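Long-range contact in aprataxin and PNK-like factor (Homo sapiens, PDB 5W7W), which acts as a histone chaperone in DNA strand-break repair and, through the FHA domain described here, interacts with XRCC1 and XRCC4: residues A[23-28]-A[47-52]. Numbering follows the deposited sequence.
With FMT (formic acid), chain E.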
loop_
_atom_site.group_PDB
_atom_site.type_symbol
_atom_site.label_atom_id
_atom_site.label_comp_id
_atom_site.label_asym_id
_atom_site.label_seq_id
_atom_site.Cartn_x
_atom_site.Cartn_y
_atom_site.Cartn_z
ATOM N N PRO A 23 13.123 3.242 -3.415
ATOM C CA PRO A 23 13.594 1.863 -3.246
ATOM C C PRO A 23 13.722 1.505 -1.776
ATOM O O PRO A 23 13.962 2.365 -0.921
ATOM C CB PRO A 23 14.968 1.863 -3.938
ATOM C CG PRO A 23 14.913 3.024 -4.887
ATOM C CD PRO A 23 14.095 4.062 -4.156
ATOM N N GLY A 24 13.583 0.224 -1.488
ATOM C CA GLY A 24 13.733 -0.277 -0.137
ATOM C C GLY A 24 12.413 -0.300 0.606
ATOM O O GLY A 24 11.340 -0.328 0.000
ATOM N N GLU A 25 12.502 -0.344 1.923
ATOM C CA GLU A 25 11.330 -0.435 2.778
ATOM C C GLU A 25 10.814 0.945 3.143
ATOM O O GLU A 25 11.589 1.842 3.501
ATOM C CB GLU A 25 11.632 -1.186 4.075
ATOM C CG GLU A 25 11.885 -2.673 3.896
ATOM C CD GLU A 25 11.888 -3.459 5.205
ATOM O OE1 GLU A 25 11.700 -4.690 5.168
ATOM O OE2 GLU A 25 12.059 -2.852 6.279
ATOM N N THR A 26 9.492 1.077 3.145
ATOM C CA THR A 26 8.784 2.270 3.605
ATOM C C THR A 26 7.679 1.814 4.544
ATOM O O THR A 26 6.822 1.025 4.146
ATOM C CB THR A 26 8.172 3.037 2.429
ATOM O OG1 THR A 26 9.202 3.448 1.523
ATOM C CG2 THR A 26 7.446 4.295 2.897
ATOM N N VAL A 27 7.684 2.310 5.777
ATOM C CA VAL A 27 6.602 2.040 6.716
ATOM C C VAL A 27 5.423 2.923 6.347
ATOM O O VAL A 27 5.595 4.118 6.089
ATOM C CB VAL A 27 7.067 2.307 8.152
ATOM C CG1 VAL A 27 5.921 2.092 9.142
ATOM C CG2 VAL A 27 8.238 1.425 8.504
ATOM N N ILE A 28 4.235 2.329 6.272
ATOM C CA ILE A 28 3.027 3.086 5.979
ATOM C C ILE A 28 2.008 2.895 7.093
ATOM O O ILE A 28 2.066 1.964 7.896
ATOM C CB ILE A 28 2.425 2.743 4.600
ATOM C CG1 ILE A 28 1.966 1.292 4.539
ATOM C CG2 ILE A 28 3.434 3.054 3.482
ATOM C CD1 ILE A 28 1.108 0.982 3.322
ATOM N N ILE A 47 4.507 -2.527 5.959
ATOM C CA ILE A 47 5.759 -2.187 5.290
ATOM C C ILE A 47 5.575 -2.432 3.801
ATOM O O ILE A 47 5.138 -3.514 3.397
ATOM C CB ILE A 47 6.928 -3.029 5.825
ATOM C CG1 ILE A 47 7.031 -2.889 7.346
ATOM C CG2 ILE A 47 8.233 -2.614 5.139
ATOM C CD1 ILE A 47 8.157 -3.643 7.971
ATOM N N LEU A 48 5.904 -1.436 2.987
ATOM C CA LEU A 48 6.033 -1.621 1.551
ATOM C C LEU A 48 7.507 -1.745 1.226
ATOM O O LEU A 48 8.331 -1.026 1.803
ATOM C CB LEU A 48 5.484 -0.425 0.789
ATOM C CG LEU A 48 4.000 -0.184 0.946
ATOM C CD1 LEU A 48 3.576 1.059 0.201
ATOM C CD2 LEU A 48 3.207 -1.349 0.453
ATOM N N GLU A 49 7.856 -2.657 0.326
ATOM C CA GLU A 49 9.232 -2.767 -0.124
ATOM C C GLU A 49 9.284 -2.765 -1.639
ATOM O O GLU A 49 8.602 -3.565 -2.284
ATOM C CB GLU A 49 9.894 -4.040 0.377
ATOM C CG GLU A 49 11.397 -4.044 0.107
ATOM C CD GLU A 49 11.954 -5.400 -0.176
ATOM O OE1 GLU A 49 11.433 -6.098 -1.072
ATOM O OE2 GLU A 49 12.944 -5.754 0.493
ATOM N N VAL A 50 10.137 -1.893 -2.186
ATOM C CA VAL A 50 10.471 -1.837 -3.603
ATOM C C VAL A 50 11.857 -2.452 -3.768
ATOM O O VAL A 50 12.834 -1.976 -3.168
ATOM C CB VAL A 50 10.461 -0.387 -4.105
ATOM C CG1 VAL A 50 10.951 -0.317 -5.533
ATOM C CG2 VAL A 50 9.053 0.212 -3.967
ATOM N N ALA A 51 11.950 -3.496 -4.585
ATOM C CA ALA A 51 13.219 -4.162 -4.840
ATOM C C ALA A 51 13.092 -4.976 -6.108
ATOM O O ALA A 51 12.073 -5.627 -6.343
ATOM C CB ALA A 51 13.596 -5.103 -3.688
ATOM N N GLY A 52 14.132 -4.937 -6.930
ATOM C CA GLY A 52 14.170 -5.811 -8.087
ATOM C C GLY A 52 12.972 -5.667 -8.997
ATOM O O GLY A 52 12.494 -6.661 -9.559
HETATM C C FMT E . 17.246 -3.835 -5.295
HETATM O O1 FMT E . 16.390 -3.380 -6.041
HETATM O O2 FMT E . 17.289 -3.570 -4.088
HETATM O O HOH W 1 12.742 -6.374 3.435
#
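I28 and L48 meet on the inner face of an antiparallel strand pair in the FHA beta sandwich. Strand 24-28 is an edge strand of the four-stranded sheet and lies against strand 46-51. The two side chains cross at about a right angle. I28 CG2 sits 3.8 Å from L48 CD1, and I28 CD1 reaches L48 CG at 3.9 Å. I28 holds CG1 between its backbone N and carbonyl carbon (chi1 64°), which leaves CG2 beside the N and facing L48. L55, I57, L21 and L10 also touch L48, so the pair belongs to the core between the sheets. An alanine in place of I28 would probably open a gap beside the L48 methyl CD1 and leave that branch less firmly held. Four backbone hydrogen bonds join G24 to V50 and T26 to L48, two for each pair. E25, I47 and E49 lie on the opposite face. The extended E25 chain passes obliquely over I47 CG2, which is 3.8 Å from E25 CD. The E49 chain is bent, and its OE1 forms a salt bridge with R56. The carboxylate planes of E25 and E49 are 53° apart. Their like charges do not touch. One water spans them, donating to E25 OE1 at 2.6 Å and to E49 OE2 at 3.0 Å.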